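Local coordinates for 4'-phospho-dehydrooxetanocin synthase (Bacillus megaterium, PDB 5UL2), which isomerises dAMP to an oxetane aldehyde by oxidative ring contraction, a radical S-adenosylmethionine step using cobalamin and an iron-sulfur cluster in oxetanocin A biosynthesis, at residues R495-M500 with N519-I524; R302-L307 with K355-M360; E374-I379 with N413-K418; C321-K326 with N549-R554. All coordinates share one frame; numbering follows the deposited sequence. Where two conformers were deposited one is given.

Contact 1: residues R495-M500 with N519-I524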
# COMPACT_ATOMS: atom_id res chain seq x y z
N ARG A 495 -23.44 -12.50 11.42
CA ARG A 495 -23.27 -12.57 12.87
C ARG A 495 -23.18 -11.18 13.47
O ARG A 495 -22.47 -10.31 12.95
CB ARG A 495 -22.04 -13.40 13.22
CG ARG A 495 -22.22 -14.89 12.97
CD ARG A 495 -21.03 -15.70 13.45
NE ARG A 495 -20.82 -15.61 14.89
CZ ARG A 495 -19.99 -16.39 15.57
NH1 ARG A 495 -19.30 -17.33 14.94
NH2 ARG A 495 -19.85 -16.24 16.88
N THR A 496 -23.90 -10.97 14.57
CA THR A 496 -23.92 -9.69 15.26
C THR A 496 -23.14 -9.72 16.57
O THR A 496 -23.16 -8.73 17.32
CB THR A 496 -25.37 -9.26 15.53
OG1 THR A 496 -26.03 -10.27 16.30
CG2 THR A 496 -26.11 -9.05 14.22
N ASP A 497 -22.46 -10.82 16.87
CA ASP A 497 -21.66 -10.95 18.08
C ASP A 497 -20.17 -10.76 17.82
O ASP A 497 -19.34 -11.32 18.54
CB ASP A 497 -21.92 -12.32 18.73
CG ASP A 497 -21.48 -13.47 17.86
OD1 ASP A 497 -21.45 -13.31 16.62
OD2 ASP A 497 -21.15 -14.54 18.40
N ALA A 498 -19.82 -9.99 16.80
CA ALA A 498 -18.43 -9.72 16.45
C ALA A 498 -18.03 -8.27 16.67
O ALA A 498 -16.99 -8.00 17.28
CB ALA A 498 -18.16 -10.12 15.00
N LEU A 499 -18.83 -7.33 16.19
CA LEU A 499 -18.47 -5.91 16.28
C LEU A 499 -18.87 -5.38 17.65
O LEU A 499 -20.06 -5.29 17.98
CB LEU A 499 -19.15 -5.13 15.16
CG LEU A 499 -18.83 -5.67 13.77
CD1 LEU A 499 -19.40 -4.76 12.69
CD2 LEU A 499 -17.32 -5.84 13.60
N MSE A 500 -17.87 -5.03 18.46
CA MSE A 500 -18.10 -4.49 19.79
C MSE A 500 -18.05 -2.97 19.80
O MSE A 500 -17.35 -2.35 18.99
CB MSE A 500 -17.07 -5.04 20.78
CG MSE A 500 -17.03 -6.55 20.86
SE MSE A 500 -18.70 -7.29 21.54
CE MSE A 500 -18.31 -7.22 23.44
N ASN A 519 -15.60 -15.70 26.37
CA ASN A 519 -16.39 -16.69 27.08
C ASN A 519 -17.65 -16.15 27.75
O ASN A 519 -18.57 -16.94 27.99
CB ASN A 519 -15.54 -17.39 28.15
CG ASN A 519 -14.33 -18.09 27.56
OD1 ASN A 519 -14.44 -18.80 26.56
ND2 ASN A 519 -13.17 -17.89 28.18
N ASP A 520 -17.73 -14.86 28.05
CA ASP A 520 -18.87 -14.30 28.78
C ASP A 520 -19.91 -13.82 27.77
O ASP A 520 -19.79 -12.71 27.23
CB ASP A 520 -18.41 -13.18 29.71
CG ASP A 520 -19.46 -12.81 30.74
OD1 ASP A 520 -20.67 -13.01 30.49
OD2 ASP A 520 -19.07 -12.31 31.82
N LYS A 521 -20.93 -14.64 27.53
CA LYS A 521 -21.98 -14.26 26.59
C LYS A 521 -22.73 -13.01 27.05
O LYS A 521 -23.20 -12.23 26.22
CB LYS A 521 -22.95 -15.42 26.38
CG LYS A 521 -23.99 -15.18 25.29
CD LYS A 521 -23.32 -14.85 23.97
CE LYS A 521 -24.35 -14.60 22.87
NZ LYS A 521 -23.69 -14.27 21.57
N GLU A 522 -22.84 -12.81 28.36
CA GLU A 522 -23.51 -11.62 28.87
C GLU A 522 -22.66 -10.37 28.62
O GLU A 522 -23.19 -9.31 28.27
CB GLU A 522 -23.80 -11.78 30.37
CG GLU A 522 -24.43 -10.56 31.03
CD GLU A 522 -24.78 -10.81 32.48
OE1 GLU A 522 -24.97 -11.99 32.86
OE2 GLU A 522 -24.87 -9.83 33.25
N PHE A 523 -21.34 -10.48 28.80
CA PHE A 523 -20.45 -9.37 28.50
C PHE A 523 -20.48 -9.03 27.01
O PHE A 523 -20.44 -7.85 26.63
CB PHE A 523 -19.03 -9.71 28.95
CG PHE A 523 -18.06 -8.57 28.85
CD1 PHE A 523 -17.92 -7.67 29.89
CD2 PHE A 523 -17.28 -8.40 27.72
CE1 PHE A 523 -17.02 -6.63 29.81
CE2 PHE A 523 -16.38 -7.36 27.63
CZ PHE A 523 -16.25 -6.47 28.68
N ILE A 524 -20.56 -10.05 26.16
CA ILE A 524 -20.57 -9.83 24.71
C ILE A 524 -21.86 -9.16 24.28
O ILE A 524 -21.85 -8.23 23.46
CB ILE A 524 -20.34 -11.17 23.98
CG1 ILE A 524 -18.93 -11.69 24.25
CG2 ILE A 524 -20.59 -11.02 22.49
CD1 ILE A 524 -18.73 -13.14 23.87
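The methyl end of Met500, a selenomethionine, lies against the backbone of Ile524: CE of Met500 is 3.7 Å from Ile524 CA, and its SE stands 4.3 Å from Ile524 CG2. Bends at both chi2 (-64°) and chi3 (-88°) turn this long chain back so that its end lies on the helix. The same CG2 branch of Ile524 also meets Asp497, whose CB is 4.2 Å away. Beside this apolar patch the Lys521 chain crosses Asp497 at roughly a right angle. Lys521 NZ remains 4.1 Å from Asp497 OD2, too far for a salt bridge but near enough that some electrostatic attraction is likely. The carboxylate is already taken by Arg495, which grips it side-on: NE donates to Asp497 OD1 at 2.9 Å and NH2 to Asp497 OD2 at 2.6 Å. Both oxygens use their syn lone pairs and lie near the guanidinium plane, so the two bonds fix the rotation of the carboxylate. Glu453 pairs with Arg495 NH1. Asp520 OD1 accepts from Phe523 N at 3.1 Å, from above the carboxylate plane. The loop thus packs against the first turn of helix 521-527, a helix start with a classical aspartate N-cap.

Contact 2: residues R302-L307 with K355-M360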
# COMPACT_ATOMS: atom_id res chain seq x y z
N ARG A 302 -4.08 16.64 1.74
CA ARG A 302 -4.67 16.31 3.03
C ARG A 302 -4.96 14.82 3.03
O ARG A 302 -5.73 14.33 2.19
CB ARG A 302 -5.95 17.11 3.29
CG ARG A 302 -5.70 18.60 3.54
CD ARG A 302 -7.00 19.31 3.86
NE ARG A 302 -6.80 20.74 4.12
CZ ARG A 302 -7.79 21.60 4.33
NH1 ARG A 302 -9.05 21.19 4.32
NH2 ARG A 302 -7.52 22.88 4.56
N GLY A 303 -4.33 14.09 3.94
CA GLY A 303 -4.47 12.65 3.99
C GLY A 303 -3.30 12.04 4.74
O GLY A 303 -2.63 12.71 5.52
N ALA A 304 -3.07 10.76 4.48
CA ALA A 304 -2.04 10.02 5.18
C ALA A 304 -0.74 10.02 4.39
O ALA A 304 -0.73 10.08 3.15
CB ALA A 304 -2.49 8.58 5.45
N LEU A 305 0.37 9.96 5.11
CA LEU A 305 1.69 9.77 4.54
C LEU A 305 2.18 8.37 4.90
O LEU A 305 2.02 7.92 6.04
CB LEU A 305 2.68 10.82 5.05
CG LEU A 305 2.32 12.28 4.76
CD1 LEU A 305 3.39 13.22 5.29
CD2 LEU A 305 2.09 12.50 3.27
N THR A 306 2.75 7.67 3.92
CA THR A 306 3.09 6.27 4.10
C THR A 306 4.50 6.10 4.66
O THR A 306 5.41 6.87 4.34
CB THR A 306 2.97 5.50 2.78
OG1 THR A 306 3.94 5.99 1.85
CG2 THR A 306 1.57 5.67 2.19
N LEU A 307 4.66 5.09 5.50
CA LEU A 307 5.97 4.65 5.96
C LEU A 307 5.97 3.13 6.00
O LEU A 307 4.96 2.51 6.34
CB LEU A 307 6.31 5.21 7.35
CG LEU A 307 7.64 4.72 7.93
CD1 LEU A 307 8.80 5.06 6.99
CD2 LEU A 307 7.89 5.28 9.32
N LYS A 355 -2.02 17.22 8.44
CA LYS A 355 -2.33 16.76 9.79
C LYS A 355 -1.65 15.42 10.06
O LYS A 355 -1.56 14.58 9.15
CB LYS A 355 -3.84 16.65 9.98
CG LYS A 355 -4.56 17.97 9.79
CD LYS A 355 -6.01 17.89 10.22
CE LYS A 355 -6.68 19.26 10.15
NZ LYS A 355 -6.70 19.79 8.77
N PRO A 356 -1.17 15.19 11.28
CA PRO A 356 -0.39 13.97 11.55
C PRO A 356 -1.20 12.69 11.37
O PRO A 356 -1.94 12.28 12.27
CB PRO A 356 0.05 14.15 13.01
CG PRO A 356 -0.95 15.10 13.60
CD PRO A 356 -1.32 16.03 12.48
N HIS A 357 -1.06 12.07 10.21
CA HIS A 357 -1.71 10.80 9.91
C HIS A 357 -0.74 9.95 9.10
O HIS A 357 -0.40 10.31 7.96
CB HIS A 357 -3.02 11.00 9.16
CG HIS A 357 -3.93 9.81 9.19
ND1 HIS A 357 -5.28 9.89 8.92
CD2 HIS A 357 -3.68 8.51 9.47
CE1 HIS A 357 -5.82 8.69 9.03
NE2 HIS A 357 -4.87 7.83 9.36
N ILE A 358 -0.29 8.84 9.67
CA ILE A 358 0.66 7.95 9.03
C ILE A 358 -0.07 6.70 8.57
O ILE A 358 -0.92 6.16 9.29
CB ILE A 358 1.82 7.59 9.98
CG1 ILE A 358 2.59 8.84 10.38
CG2 ILE A 358 2.76 6.57 9.33
CD1 ILE A 358 3.27 9.53 9.21
N TYR A 359 0.24 6.24 7.36
CA TYR A 359 -0.24 4.97 6.85
C TYR A 359 0.94 4.00 6.84
O TYR A 359 1.89 4.19 6.08
CB TYR A 359 -0.85 5.14 5.46
CG TYR A 359 -1.27 3.84 4.79
CD1 TYR A 359 -2.53 3.30 5.01
CD2 TYR A 359 -0.41 3.17 3.93
CE1 TYR A 359 -2.92 2.12 4.39
CE2 TYR A 359 -0.79 2.00 3.31
CZ TYR A 359 -2.04 1.48 3.55
OH TYR A 359 -2.42 0.31 2.93
N MSE A 360 0.88 2.98 7.69
CA MSE A 360 1.91 1.94 7.70
C MSE A 360 1.76 1.05 6.48
O MSE A 360 0.89 0.17 6.45
CB MSE A 360 1.82 1.09 8.97
CG MSE A 360 1.82 1.88 10.26
SE MSE A 360 3.45 2.91 10.49
CE MSE A 360 3.11 3.56 12.31
O HOH W 1 -3.57 14.40 7.59
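Ala304 lays its CB over one face of the His357 ring, offset toward the rim, and the same methyl reaches Tyr359 CB at 3.8 Å. With chi1 near -163° the His357 ring turns a face to that methyl, and its NE2 is hydrogen-bonded to Asp395 on the next strand. Thr306 sends CG2 to Tyr359 CD2, 3.6 Å away, meeting the ring at a slant. With chi1 at 175° the far end of the tyrosine leaves the 302-307 segment, and its ring makes a cation-pi contact with Arg135, a cobalamin-binding residue. Thr306 OG1 is hydrogen-bonded to Leu136 O and Leu138 N.

These side chains project from two adjacent parallel strands, 304-311 and 357-360, joined through helix 335-351 as a beta-alpha-beta crossover of the partial TIM barrel. Three backbone bonds set the pairing: Leu305 N to His357 O (3.0 Å), Tyr359 N to Leu305 O (2.8 Å) and Leu307 N to Tyr359 O (3.0 Å). On the reverse face Ile358 spreads its branches between two leucines, CD1 lying 4.4 Å from Leu305 CB and CG2 4.3 Å from Leu307 CB. Helix 335-351 covers this apolar side, its Ile345 touching both Leu305 and Ile358. One water donates to Gly303 O at 2.8 Å and to Lys355 O, bridging the two segments ahead of their first direct backbone bond.

Contact 3: residues E374-I379 with N413-K418. With EDO (1,2-ethanediol), chain R.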
# COMPACT_ATOMS: atom_id res chain seq x y z
N GLU A 374 8.12 -9.61 18.98
CA GLU A 374 7.56 -8.70 17.99
C GLU A 374 6.50 -7.80 18.62
O GLU A 374 6.40 -6.62 18.27
CB GLU A 374 6.97 -9.48 16.81
CG GLU A 374 5.76 -10.35 17.13
CD GLU A 374 6.15 -11.70 17.68
OE1 GLU A 374 5.24 -12.54 17.91
OE2 GLU A 374 7.36 -11.94 17.88
N ALA A 375 5.72 -8.34 19.56
CA ALA A 375 4.73 -7.52 20.24
C ALA A 375 5.39 -6.43 21.07
O ALA A 375 4.88 -5.31 21.16
CB ALA A 375 3.84 -8.40 21.12
N GLN A 376 6.55 -6.74 21.67
CA GLN A 376 7.26 -5.74 22.46
C GLN A 376 7.80 -4.62 21.58
O GLN A 376 7.87 -3.47 22.03
CB GLN A 376 8.39 -6.40 23.24
CG GLN A 376 8.99 -5.50 24.31
CD GLN A 376 7.96 -5.04 25.32
OE1 GLN A 376 7.79 -3.84 25.55
NE2 GLN A 376 7.26 -5.99 25.93
N ARG A 377 8.19 -4.94 20.34
CA ARG A 377 8.60 -3.89 19.41
C ARG A 377 7.45 -2.93 19.15
O ARG A 377 7.62 -1.70 19.20
CB ARG A 377 9.10 -4.49 18.10
CG ARG A 377 9.68 -3.46 17.13
CD ARG A 377 10.03 -4.07 15.78
NE ARG A 377 8.89 -4.12 14.88
CZ ARG A 377 8.73 -3.32 13.83
NH1 ARG A 377 9.65 -2.41 13.54
NH2 ARG A 377 7.65 -3.44 13.06
N ILE A 378 6.26 -3.47 18.87
CA ILE A 378 5.10 -2.63 18.60
C ILE A 378 4.74 -1.81 19.83
O ILE A 378 4.44 -0.61 19.73
CB ILE A 378 3.92 -3.49 18.11
CG1 ILE A 378 4.28 -4.19 16.80
CG2 ILE A 378 2.68 -2.63 17.93
CD1 ILE A 378 4.73 -3.24 15.70
N ILE A 379 4.76 -2.45 21.00
CA ILE A 379 4.47 -1.73 22.24
C ILE A 379 5.47 -0.60 22.46
O ILE A 379 5.09 0.52 22.81
CB ILE A 379 4.45 -2.71 23.43
CG1 ILE A 379 3.23 -3.64 23.34
CG2 ILE A 379 4.46 -1.96 24.76
CD1 ILE A 379 3.27 -4.79 24.31
N ASN A 413 -1.77 -14.79 23.69
CA ASN A 413 -2.91 -14.01 23.20
C ASN A 413 -3.16 -12.78 24.06
O ASN A 413 -3.46 -11.70 23.54
CB ASN A 413 -4.16 -14.88 23.14
CG ASN A 413 -4.17 -15.79 21.92
OD1 ASN A 413 -4.56 -15.37 20.83
ND2 ASN A 413 -3.74 -17.03 22.10
N VAL A 414 -3.03 -12.91 25.39
CA VAL A 414 -3.26 -11.77 26.26
C VAL A 414 -2.21 -10.69 26.02
O VAL A 414 -2.51 -9.49 26.05
CB VAL A 414 -3.30 -12.21 27.74
CG1 VAL A 414 -3.41 -11.01 28.66
CG2 VAL A 414 -4.46 -13.16 27.97
N GLU A 415 -0.96 -11.10 25.78
CA GLU A 415 0.07 -10.13 25.41
C GLU A 415 -0.25 -9.45 24.09
O GLU A 415 0.05 -8.26 23.91
CB GLU A 415 1.44 -10.81 25.35
CG GLU A 415 2.56 -9.93 24.81
CD GLU A 415 3.20 -9.06 25.87
OE1 GLU A 415 4.32 -8.55 25.62
OE2 GLU A 415 2.60 -8.89 26.95
N ARG A 416 -0.86 -10.18 23.15
CA ARG A 416 -1.29 -9.56 21.90
C ARG A 416 -2.40 -8.54 22.14
O ARG A 416 -2.40 -7.47 21.53
CB ARG A 416 -1.75 -10.63 20.91
CG ARG A 416 -0.64 -11.20 20.06
CD ARG A 416 -0.01 -10.12 19.21
NE ARG A 416 0.30 -10.60 17.86
CZ ARG A 416 1.46 -11.16 17.52
NH1 ARG A 416 2.42 -11.30 18.42
NH2 ARG A 416 1.65 -11.57 16.27
N LEU A 417 -3.35 -8.87 23.01
CA LEU A 417 -4.41 -7.91 23.33
C LEU A 417 -3.82 -6.63 23.91
O LEU A 417 -4.23 -5.53 23.54
CB LEU A 417 -5.41 -8.54 24.30
CG LEU A 417 -6.61 -7.68 24.68
CD1 LEU A 417 -7.38 -7.26 23.44
CD2 LEU A 417 -7.52 -8.43 25.64
N LYS A 418 -2.84 -6.77 24.81
CA LYS A 418 -2.15 -5.60 25.34
C LYS A 418 -1.48 -4.80 24.22
O LYS A 418 -1.54 -3.56 24.20
CB LYS A 418 -1.12 -6.03 26.38
CG LYS A 418 -0.19 -4.92 26.85
CD LYS A 418 0.75 -5.42 27.94
CE LYS A 418 1.62 -4.29 28.48
NZ LYS A 418 2.52 -4.76 29.57
C1 EDO R . 0.35 -8.64 31.09
O1 EDO R . -1.07 -8.50 30.97
C2 EDO R . 0.96 -8.66 29.69
O2 EDO R . 0.28 -9.63 28.90
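This is side-by-side packing of two successive helices, 374-386 and 410-426, in the helical layer outside the partial TIM barrel. The short segments run nearly parallel, with axes 9.8 Å apart at their closest and 17° between their directions. Strand 393-398 lies between the two helices in the sequence, in the usual strand-helix alternation of the barrel. The small Ala375 is consistent with the close approach here: its CA is nearest to that of Arg416, and its CB rests 4.2 Å from Glu415 CG. One turn later Ile379 puts CD1 4.3 Å from Lys418 CG and 4.1 Å from Glu415 OE1, so the apolar tip touches both an aliphatic stem and a carboxylate.

At the start of helix 374-386 a salt bridge ties the helices together. Glu374 CG sits between its backbone N and carbonyl carbon (chi1 66°), and a further bend at chi2 swings the carboxylate toward Arg416. Arg416 NH1 donates to Glu374 OE1 at 3.1 Å in an almost straight bond, 171° at the hydrogen. The oxygen lies in the guanidinium plane but is met on its anti side, and the two flat groups stand nearly perpendicular. Both residues are buried and each has a second partner: Leu369 N donates to Glu374 OE2, and Arg416 NE donates to Ser402 O. Glu415 OE2 accepts a weak hydrogen bond from O2 of a 1,2-ethanediol, probably from the crystallisation liquor, 3.1 Å away.

Contact 4: residues C321-K326 with N549-R554. With EDO (1,2-ethanediol), chain J; EDO (1,2-ethanediol), chain F.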
# COMPACT_ATOMS: atom_id res chain seq x y z
N CYS A 321 -1.85 -13.83 -3.56
CA CYS A 321 -0.87 -12.76 -3.58
C CYS A 321 0.31 -13.16 -4.45
O CYS A 321 0.96 -14.18 -4.16
CB CYS A 321 -0.39 -12.44 -2.17
SG CYS A 321 -1.65 -11.77 -1.05
N PRO A 322 0.61 -12.43 -5.53
CA PRO A 322 1.74 -12.81 -6.39
C PRO A 322 3.06 -12.80 -5.63
O PRO A 322 3.23 -12.06 -4.66
CB PRO A 322 1.72 -11.75 -7.49
CG PRO A 322 0.32 -11.24 -7.50
CD PRO A 322 -0.14 -11.29 -6.08
N ARG A 323 3.99 -13.63 -6.08
CA ARG A 323 5.27 -13.74 -5.39
C ARG A 323 6.36 -14.05 -6.40
O ARG A 323 6.12 -14.60 -7.48
CB ARG A 323 5.25 -14.83 -4.32
CG ARG A 323 5.36 -16.24 -4.87
CD ARG A 323 4.65 -17.19 -3.95
NE ARG A 323 3.38 -16.62 -3.54
CZ ARG A 323 2.67 -17.05 -2.50
NH1 ARG A 323 1.52 -16.46 -2.20
NH2 ARG A 323 3.11 -18.06 -1.77
N ASP A 324 7.58 -13.67 -6.03
CA ASP A 324 8.78 -14.00 -6.78
C ASP A 324 9.29 -15.38 -6.35
O ASP A 324 8.88 -15.93 -5.32
CB ASP A 324 9.85 -12.93 -6.57
CG ASP A 324 10.83 -12.85 -7.71
OD1 ASP A 324 10.61 -13.53 -8.74
OD2 ASP A 324 11.83 -12.10 -7.59
N HIS A 325 10.19 -15.94 -7.15
CA HIS A 325 10.79 -17.22 -6.79
C HIS A 325 11.73 -17.10 -5.60
O HIS A 325 11.97 -18.10 -4.92
CB HIS A 325 11.53 -17.81 -7.99
CG HIS A 325 12.67 -16.96 -8.47
ND1 HIS A 325 12.47 -15.77 -9.16
CD2 HIS A 325 14.01 -17.12 -8.37
CE1 HIS A 325 13.64 -15.24 -9.45
NE2 HIS A 325 14.59 -16.04 -8.99
N LYS A 326 12.24 -15.91 -5.32
CA LYS A 326 13.15 -15.69 -4.20
C LYS A 326 12.35 -15.33 -2.96
O LYS A 326 11.44 -14.49 -3.01
CB LYS A 326 14.16 -14.59 -4.52
CG LYS A 326 14.96 -14.83 -5.79
CD LYS A 326 16.18 -13.92 -5.85
CE LYS A 326 16.93 -14.08 -7.16
NZ LYS A 326 16.15 -13.54 -8.31
N ASN A 549 1.69 -15.84 -11.19
CA ASN A 549 2.65 -16.23 -10.15
C ASN A 549 2.00 -16.33 -8.78
O ASN A 549 2.64 -16.07 -7.75
CB ASN A 549 3.84 -15.27 -10.13
CG ASN A 549 4.56 -15.22 -11.46
OD1 ASN A 549 4.65 -16.22 -12.17
ND2 ASN A 549 5.08 -14.04 -11.81
N THR A 550 0.72 -16.70 -8.74
CA THR A 550 0.02 -16.95 -7.50
C THR A 550 -0.22 -18.44 -7.32
O THR A 550 -0.56 -19.13 -8.28
CB THR A 550 -1.33 -16.22 -7.46
OG1 THR A 550 -2.13 -16.65 -8.56
CG2 THR A 550 -1.12 -14.71 -7.55
N PRO A 551 -0.04 -18.96 -6.10
CA PRO A 551 -0.36 -20.38 -5.87
C PRO A 551 -1.77 -20.75 -6.27
O PRO A 551 -2.02 -21.90 -6.65
CB PRO A 551 -0.14 -20.54 -4.36
CG PRO A 551 0.85 -19.47 -4.01
CD PRO A 551 0.52 -18.31 -4.90
N TYR A 552 -2.71 -19.80 -6.21
CA TYR A 552 -4.07 -20.08 -6.64
C TYR A 552 -4.12 -20.34 -8.14
O TYR A 552 -4.89 -21.20 -8.60
CB TYR A 552 -5.00 -18.93 -6.26
CG TYR A 552 -6.46 -19.32 -6.24
CD1 TYR A 552 -7.22 -19.33 -7.40
CD2 TYR A 552 -7.08 -19.71 -5.05
CE1 TYR A 552 -8.55 -19.70 -7.39
CE2 TYR A 552 -8.41 -20.08 -5.03
CZ TYR A 552 -9.14 -20.07 -6.20
OH TYR A 552 -10.46 -20.44 -6.17
N SER A 553 -3.32 -19.62 -8.92
CA SER A 553 -3.26 -19.89 -10.35
C SER A 553 -2.68 -21.28 -10.62
O SER A 553 -3.15 -22.00 -11.50
CB SER A 553 -2.44 -18.82 -11.08
OG SER A 553 -1.11 -18.77 -10.60
N ARG A 554 -1.66 -21.66 -9.85
CA ARG A 554 -1.10 -23.01 -9.97
C ARG A 554 -2.14 -24.06 -9.61
O ARG A 554 -2.27 -25.08 -10.30
CB ARG A 554 0.14 -23.14 -9.10
CG ARG A 554 0.99 -24.37 -9.38
CD ARG A 554 1.69 -24.28 -10.73
NE ARG A 554 2.72 -23.25 -10.75
CZ ARG A 554 2.58 -22.06 -11.34
NH1 ARG A 554 1.45 -21.75 -11.95
NH2 ARG A 554 3.58 -21.19 -11.30
C1 EDO J . 8.70 -12.41 -12.30
O1 EDO J . 8.95 -11.73 -11.06
C2 EDO J . 9.59 -13.65 -12.40
O2 EDO J . 10.97 -13.26 -12.28
C1 EDO F . 13.06 -9.55 -10.45
O1 EDO F . 13.74 -10.01 -9.27
C2 EDO F . 13.65 -10.23 -11.68
O2 EDO F . 15.07 -10.01 -11.72
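Segments 321-326 and 549-554 come closest at Pro322 and Thr550, whose CA atoms are 4.6 Å apart, and one backbone bond joins them: Arg323 N donates to Asn549 O at 3.3 Å, 145° at the hydrogen and tilted from the carbonyl plane. Beside this bond Pro322 and Thr550 point the same way, with Pro322 CG 3.8 Å from Thr550 CG2. Arg323 and Pro551 approach from opposite directions. The proline ring sits over the guanidinium face, CG centred above it and 3.4 Å from Arg323 CZ. A bend at chi3 (44°) helps fold the arginine back on its own loop, so that NH1 donates in plane to Cys321 O at 3.1 Å.

That loop is the cluster-binding loop of the radical SAM fold: Cys321, with Cys313 and Cys318, is a [4Fe-4S] ligand of the enzyme, and Pro322, His325 and Lys326 bind cobalamin; in this model Cys321 SG and Cys318 SG are instead joined as a disulfide. Thr550 is the N-cap of helix 551-563, its OG1 accepting from Ser553 N at 3.2 Å and also hydrogen-bonded to Leu547 O. Asn549 ND2 reaches Pro220 O, within the B12-binding region. His325 ND1 donates to Asp324 OD1 in a bent bond (131°), though the His325 side chain is poorly ordered.

How the contacts relate
Contacts 1, 2 and 3 all lie within the radical SAM core, in series along the chain as 2, 3 and 1; contact 4 joins the cluster loop to helix 551-563, more than 220 residues later. Contact 2 supplies barrel strands and contact 3 outer helices; helix 374-386 follows strand 357-360 in the chain, and the nearest atoms of contacts 2 and 3 are about 8 Å apart. Contact 1 lies farther out, about 9 Å from contact 3 between nearest atoms and 38 Å from contact 4 between centres. Cofactor residues concentrate at contact 4, while contact 2 approaches the cobalamin site through Tyr359, whose side chain is about 4 Å from that of Arg135. Contacts 1 and 3 lie away from the known cofactor and substrate sites.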